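Local coordinates for protein transcriptional regulator (Saccharomonospora viridis, PDB 4KWA) that probably binds regulatory DNA as a TetR-family transcriptional repressor, and holds a choline ion in its C-terminal ligand-binding domain, at residues Ile17-Tyr22 and Leu95-Ser100; Gly21-Arg26 and Trp106-Leu111. All coordinates share one frame; numbering follows the deposited sequence. Where two conformers were deposited one is given.

In the fold
Both contacts join the N-terminal DNA-binding part of a TetR-type regulator to helix 94-109 of its ligand-binding part, and their centres lie about 11 Å apart. They illustrate how one helix can bear on two places of a neighbouring domain: contact 1 takes the end of helix 2-20, contact 2 the turn that follows it, with Gly21 and Tyr22 common to both. Contact 1 is partly buried, combining close packing round Ala18 with a salt bridge from the exposed Arg19, and its helical segment 95-100 also carries Trp99 of the choline pocket. Both touch the second subunit, but contact 2 lies at the surface and rests on a single histidine-carboxylate hydrogen bond.

Contact 1: Ile17-Tyr22 and Leu95-Ser100; sequences IARRGY and LRDEWS. With CHT (choline ion), chain E.
Ala18, near the end of helix 2-20, fits against Asp97 and Ser100 on helix 94-109, and here the DNA-binding and ligand-binding parts of the TetR fold come close, with the CA atoms of Ala18 and Ser100 5.1 Å apart. The small methyl permits this approach: Ala18 CB lies 3.6 Å from Asp97 CB, and Ser100 CB is 3.4 Å from Ala18 O. On the solvent side, the exposed Arg19 turns the contact polar. Its chain, extended from CG to NE, carries the guanidinium across to Asp97, where NE and NH1 both grip one oxygen side-on. Arg19 NH1 reaches the syn lone pair of Asp97 OD2 at 2.7 Å, while Arg19 NE meets the same OD2 at 3.1 Å, on the syn side but 29° out of the carboxylate plane; a weak bond from NE to OD1 completes the set. The two flat groups are turned 49° apart, although OD2 stays near the guanidinium plane. On another side of helix 94-109, Trp99 lays one ring face against the choline ion, with its CE2 3.7 Å from choline C7. Two donors converging on OD2 should favour a charged carboxylate, consistent with an ion pair that ties the domains together on the helix that also carries Trp99.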
loop_
_atom_site.group_PDB
_atom_site.type_symbol
_atom_site.label_atom_id
_atom_site.label_comp_id
_atom_site.label_asym_id
_atom_site.label_seq_id
_atom_site.Cartn_x
_atom_site.Cartn_y
_atom_site.Cartn_z
ATOM N N ILE A 17 7.748 -15.595 -4.835
ATOM C CA ILE A 17 7.870 -14.146 -4.648
ATOM C C ILE A 17 6.774 -13.693 -3.630
ATOM O O ILE A 17 7.025 -12.921 -2.740
ATOM C CB ILE A 17 7.719 -13.431 -6.007
ATOM C CG1 ILE A 17 8.981 -13.635 -6.851
ATOM C CG2 ILE A 17 7.476 -11.916 -5.796
ATOM C CD1 ILE A 17 8.862 -13.300 -8.315
ATOM N N ALA A 18 5.567 -14.213 -3.780
ATOM C CA ALA A 18 4.468 -13.905 -2.853
ATOM C C ALA A 18 4.733 -14.313 -1.442
ATOM O O ALA A 18 4.557 -13.556 -0.469
ATOM C CB ALA A 18 3.215 -14.586 -3.352
ATOM N N ARG A 19 5.213 -15.545 -1.275
ATOM C CA ARG A 19 5.349 -16.069 0.088
ATOM C C ARG A 19 6.662 -15.803 0.790
ATOM O O ARG A 19 6.722 -15.822 2.028
ATOM C CB ARG A 19 5.049 -17.567 0.007
ATOM C CG ARG A 19 3.697 -17.729 -0.622
ATOM C CD ARG A 19 3.169 -19.128 -0.563
ATOM N NE ARG A 19 1.913 -19.163 -1.260
ATOM C CZ ARG A 19 1.193 -20.273 -1.453
ATOM N NH1 ARG A 19 0.071 -20.232 -2.145
ATOM N NH2 ARG A 19 1.616 -21.430 -0.997
ATOM N N ARG A 20 7.710 -15.516 0.034
ATOM C CA ARG A 20 9.034 -15.288 0.599
ATOM C C ARG A 20 9.620 -13.903 0.406
ATOM O O ARG A 20 10.547 -13.537 1.136
ATOM C CB ARG A 20 10.011 -16.333 0.002
ATOM C CG ARG A 20 9.643 -17.817 0.223
ATOM C CD ARG A 20 10.870 -18.710 -0.090
ATOM N NE ARG A 20 10.556 -20.074 -0.510
ATOM C CZ ARG A 20 11.473 -20.976 -0.894
ATOM N NH1 ARG A 20 12.757 -20.685 -0.880
ATOM N NH2 ARG A 20 11.101 -22.191 -1.241
ATOM N N GLY A 21 9.078 -13.187 -0.574
ATOM C CA GLY A 21 9.539 -11.887 -1.000
ATOM C C GLY A 21 10.582 -11.983 -2.131
ATOM O O GLY A 21 11.552 -12.800 -2.121
ATOM N N TYR A 22 10.331 -11.157 -3.164
ATOM C CA TYR A 22 11.122 -11.078 -4.361
ATOM C C TYR A 22 12.611 -11.075 -4.137
ATOM O O TYR A 22 13.327 -11.828 -4.794
ATOM C CB TYR A 22 10.757 -9.791 -5.122
ATOM C CG TYR A 22 11.641 -9.554 -6.274
ATOM C CD1 TYR A 22 11.548 -10.319 -7.422
ATOM C CD2 TYR A 22 12.518 -8.497 -6.276
ATOM C CE1 TYR A 22 12.365 -10.092 -8.496
ATOM C CE2 TYR A 22 13.322 -8.252 -7.390
ATOM C CZ TYR A 22 13.218 -9.038 -8.485
ATOM O OH TYR A 22 14.052 -8.811 -9.555
ATOM N N LEU A 95 -5.545 -15.193 -4.291
ATOM C CA LEU A 95 -5.822 -13.733 -4.077
ATOM C C LEU A 95 -4.914 -13.119 -2.969
ATOM O O LEU A 95 -4.347 -12.058 -3.123
ATOM C CB LEU A 95 -7.246 -13.466 -3.858
ATOM C CG LEU A 95 -8.203 -13.906 -4.992
ATOM C CD1 LEU A 95 -9.546 -13.220 -4.980
ATOM C CD2 LEU A 95 -7.650 -13.877 -6.340
ATOM N N ARG A 96 -4.721 -13.838 -1.885
ATOM C CA ARG A 96 -3.788 -13.362 -0.812
ATOM C C ARG A 96 -2.380 -13.216 -1.370
ATOM O O ARG A 96 -1.705 -12.176 -1.162
ATOM C CB ARG A 96 -3.778 -14.334 0.358
ATOM C CG ARG A 96 -2.818 -13.971 1.480
ATOM C CD ARG A 96 -3.278 -12.719 2.167
ATOM N NE ARG A 96 -2.582 -12.484 3.450
ATOM C CZ ARG A 96 -3.124 -12.489 4.665
ATOM N NH1 ARG A 96 -2.350 -12.196 5.712
ATOM N NH2 ARG A 96 -4.430 -12.697 4.887
ATOM N N ASP A 97 -1.948 -14.192 -2.184
ATOM C CA ASP A 97 -0.618 -14.108 -2.827
ATOM C C ASP A 97 -0.518 -12.939 -3.766
ATOM O O ASP A 97 0.529 -12.261 -3.858
ATOM C CB ASP A 97 -0.323 -15.405 -3.569
ATOM C CG ASP A 97 0.008 -16.570 -2.641
ATOM O OD1 ASP A 97 0.230 -16.378 -1.460
ATOM O OD2 ASP A 97 -0.031 -17.708 -3.113
ATOM N N GLU A 98 -1.565 -12.707 -4.566
ATOM C CA GLU A 98 -1.536 -11.569 -5.451
ATOM C C GLU A 98 -1.336 -10.294 -4.667
ATOM O O GLU A 98 -0.472 -9.484 -5.016
ATOM C CB GLU A 98 -2.783 -11.545 -6.334
ATOM C CG GLU A 98 -2.806 -12.696 -7.331
ATOM C CD GLU A 98 -4.048 -12.669 -8.219
ATOM O OE1 GLU A 98 -4.930 -11.845 -7.983
ATOM O OE2 GLU A 98 -4.135 -13.424 -9.182
ATOM N N TRP A 99 -2.063 -10.147 -3.533
ATOM C CA TRP A 99 -1.844 -8.998 -2.718
ATOM C C TRP A 99 -0.413 -8.888 -2.282
ATOM O O TRP A 99 0.144 -7.800 -2.297
ATOM C CB TRP A 99 -2.800 -8.984 -1.506
ATOM C CG TRP A 99 -4.157 -8.379 -1.795
ATOM C CD1 TRP A 99 -5.206 -8.971 -2.365
ATOM C CD2 TRP A 99 -4.521 -6.987 -1.634
ATOM N NE1 TRP A 99 -6.254 -8.069 -2.541
ATOM C CE2 TRP A 99 -5.856 -6.840 -2.086
ATOM C CE3 TRP A 99 -3.860 -5.863 -1.164
ATOM C CZ2 TRP A 99 -6.566 -5.597 -2.037
ATOM C CZ3 TRP A 99 -4.574 -4.617 -1.093
ATOM C CH2 TRP A 99 -5.922 -4.504 -1.527
ATOM N N SER A 100 0.151 -10.009 -1.846
ATOM C CA SER A 100 1.541 -10.047 -1.384
ATOM C C SER A 100 2.484 -9.492 -2.438
ATOM O O SER A 100 3.442 -8.796 -2.114
ATOM C CB SER A 100 1.981 -11.471 -0.998
ATOM O OG SER A 100 1.266 -12.002 0.114
HETATM C C4 CHT E . -4.709 -3.626 -8.203
HETATM C C5 CHT E . -5.138 -4.946 -7.560
HETATM C C6 CHT E . -4.129 -4.409 -5.362
HETATM C C7 CHT E . -5.375 -6.415 -5.688
HETATM C C8 CHT E . -6.482 -4.203 -5.677
HETATM O O6 CHT E . -4.195 -3.959 -9.502
HETATM N N1 CHT E . -5.284 -4.976 -6.077
#

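Contact 2: Gly21-Arg26 and Trp106-Leu111; sequences GYHNVR and WTESTL
A lone hydrogen bond between His23 and Glu108 spans this contact, bringing together two side chains from opposite directions while their backbones stay well apart. In the TetR fold, His23 belongs to the short 3-10 turn between helix 2-20 and helix 27-34, the latter part of the predicted helix-turn-helix, and Glu108 sits near the end of helix 94-109 in the ligand-binding domain. The contact therefore exemplifies a domain junction bridged by polar side chains at the surface. The imidazole offers its NE2-H at the ring edge, with Glu108 OE2 in the ring plane and an N-H...O angle of 162°. The acceptor side is less regular: NE2 comes from above the carboxylate, 49° out of its plane, and the ring and carboxylate planes are 58° apart. The Glu108 chain folds about its CB-CG bond instead of running extended to reach the imidazole. Tyr22 supports the histidine from within the turn, its CD2 sitting 3.5 Å above the centre of one imidazole face, and this should limit the ring's movement. Tyr22 itself has a cation-pi contact with Lys48. His23 also meets His23 of the second subunit, the two rings nearly parallel, so the junction borders the dimer interface. Across the bond, His23 NE2 and Glu108 OE2 stand 2.9 Å apart.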
loop_
_atom_site.group_PDB
_atom_site.type_symbol
_atom_site.label_atom_id
_atom_site.label_comp_id
_atom_site.label_asym_id
_atom_site.label_seq_id
_atom_site.Cartn_x
_atom_site.Cartn_y
_atom_site.Cartn_z
ATOM N N GLY A 21 9.078 -13.187 -0.574
ATOM C CA GLY A 21 9.539 -11.887 -1.000
ATOM C C GLY A 21 10.582 -11.983 -2.131
ATOM O O GLY A 21 11.552 -12.800 -2.121
ATOM N N TYR A 22 10.331 -11.157 -3.164
ATOM C CA TYR A 22 11.122 -11.078 -4.361
ATOM C C TYR A 22 12.611 -11.075 -4.137
ATOM O O TYR A 22 13.327 -11.828 -4.794
ATOM C CB TYR A 22 10.757 -9.791 -5.122
ATOM C CG TYR A 22 11.641 -9.554 -6.274
ATOM C CD1 TYR A 22 11.548 -10.319 -7.422
ATOM C CD2 TYR A 22 12.518 -8.497 -6.276
ATOM C CE1 TYR A 22 12.365 -10.092 -8.496
ATOM C CE2 TYR A 22 13.322 -8.252 -7.390
ATOM C CZ TYR A 22 13.218 -9.038 -8.485
ATOM O OH TYR A 22 14.052 -8.811 -9.555
ATOM N N HIS A 23 13.091 -10.293 -3.169
ATOM C CA HIS A 23 14.593 -10.227 -2.937
ATOM C C HIS A 23 15.195 -11.434 -2.198
ATOM O O HIS A 23 16.442 -11.597 -2.122
ATOM C CB HIS A 23 14.953 -8.902 -2.292
ATOM C CG HIS A 23 14.658 -7.711 -3.206
ATOM N ND1 HIS A 23 15.474 -7.353 -4.258
ATOM C CD2 HIS A 23 13.646 -6.806 -3.187
ATOM C CE1 HIS A 23 14.964 -6.279 -4.861
ATOM N NE2 HIS A 23 13.870 -5.916 -4.208
ATOM N N ASN A 24 14.319 -12.246 -1.620
ATOM C CA ASN A 24 14.694 -13.448 -0.917
ATOM C C ASN A 24 14.559 -14.652 -1.780
ATOM O O ASN A 24 14.854 -15.723 -1.337
ATOM C CB ASN A 24 13.864 -13.626 0.345
ATOM C CG ASN A 24 14.004 -12.445 1.265
ATOM O OD1 ASN A 24 15.095 -12.007 1.493
ATOM N ND2 ASN A 24 12.901 -11.895 1.732
ATOM N N VAL A 25 14.010 -14.508 -2.966
ATOM C CA VAL A 25 13.949 -15.641 -3.856
ATOM C C VAL A 25 15.163 -15.714 -4.779
ATOM O O VAL A 25 15.407 -14.808 -5.573
ATOM C CB VAL A 25 12.743 -15.531 -4.749
ATOM C CG1 VAL A 25 12.808 -16.586 -5.839
ATOM C CG2 VAL A 25 11.482 -15.704 -3.958
ATOM N N ARG A 26 15.908 -16.814 -4.728
ATOM C CA ARG A 26 17.024 -16.989 -5.564
ATOM C C ARG A 26 16.644 -17.859 -6.740
ATOM O O ARG A 26 15.720 -18.667 -6.666
ATOM C CB ARG A 26 18.224 -17.580 -4.738
ATOM C CG ARG A 26 18.750 -16.513 -3.786
ATOM C CD ARG A 26 19.644 -16.982 -2.677
ATOM N NE ARG A 26 20.012 -15.824 -1.861
ATOM C CZ ARG A 26 19.285 -15.339 -0.840
ATOM N NH1 ARG A 26 19.737 -14.280 -0.182
ATOM N NH2 ARG A 26 18.110 -15.882 -0.457
ATOM N N TRP A 106 4.339 -2.086 -5.517
ATOM C CA TRP A 106 4.259 -0.646 -5.238
ATOM C C TRP A 106 5.649 -0.069 -4.996
ATOM O O TRP A 106 6.003 1.018 -5.471
ATOM C CB TRP A 106 3.294 -0.405 -4.049
ATOM C CG TRP A 106 1.976 -0.816 -4.259
ATOM C CD1 TRP A 106 1.277 -0.863 -5.446
ATOM C CD2 TRP A 106 1.043 -1.112 -3.240
ATOM N NE1 TRP A 106 0.019 -1.252 -5.215
ATOM C CE2 TRP A 106 -0.183 -1.345 -3.861
ATOM C CE3 TRP A 106 1.129 -1.189 -1.817
ATOM C CZ2 TRP A 106 -1.320 -1.705 -3.149
ATOM C CZ3 TRP A 106 -0.010 -1.560 -1.103
ATOM C CH2 TRP A 106 -1.219 -1.812 -1.777
ATOM N N THR A 107 6.486 -0.777 -4.207
ATOM C CA THR A 107 7.808 -0.349 -4.035
ATOM C C THR A 107 8.672 -0.460 -5.250
ATOM O O THR A 107 9.349 0.460 -5.600
ATOM C CB THR A 107 8.511 -1.112 -2.891
ATOM O OG1 THR A 107 8.225 -0.351 -1.766
ATOM C CG2 THR A 107 10.043 -1.111 -3.050
ATOM N N GLU A 108 8.687 -1.610 -5.886
ATOM C CA GLU A 108 9.554 -1.793 -7.056
ATOM C C GLU A 108 9.187 -0.808 -8.172
ATOM O O GLU A 108 10.045 -0.434 -8.986
ATOM C CB GLU A 108 9.511 -3.225 -7.584
ATOM C CG GLU A 108 10.003 -4.247 -6.580
ATOM C CD GLU A 108 11.452 -4.021 -6.210
ATOM O OE1 GLU A 108 12.209 -3.781 -7.178
ATOM O OE2 GLU A 108 11.816 -4.048 -4.982
ATOM N N SER A 109 7.942 -0.376 -8.193
ATOM C CA SER A 109 7.510 0.635 -9.204
ATOM C C SER A 109 8.267 1.936 -9.097
ATOM O O SER A 109 8.575 2.547 -10.135
ATOM C CB SER A 109 6.032 0.919 -9.091
ATOM O OG SER A 109 5.326 -0.163 -9.636
ATOM N N THR A 110 8.519 2.379 -7.860
ATOM C CA THR A 110 9.225 3.622 -7.539
ATOM C C THR A 110 10.691 3.565 -7.979
ATOM O O THR A 110 11.402 4.552 -7.881
ATOM C CB THR A 110 9.148 3.998 -6.019
ATOM O OG1 THR A 110 9.946 3.124 -5.216
ATOM C CG2 THR A 110 7.687 3.973 -5.452
ATOM N N LEU A 111 11.104 2.427 -8.534
ATOM C CA LEU A 111 12.466 2.182 -8.957
ATOM C C LEU A 111 12.752 1.604 -10.334
ATOM O O LEU A 111 13.883 1.747 -10.799
ATOM C CB LEU A 111 13.051 1.166 -7.955
ATOM C CG LEU A 111 12.992 1.509 -6.462
ATOM C CD1 LEU A 111 13.498 0.391 -5.557
ATOM C CD2 LEU A 111 13.785 2.801 -6.244
#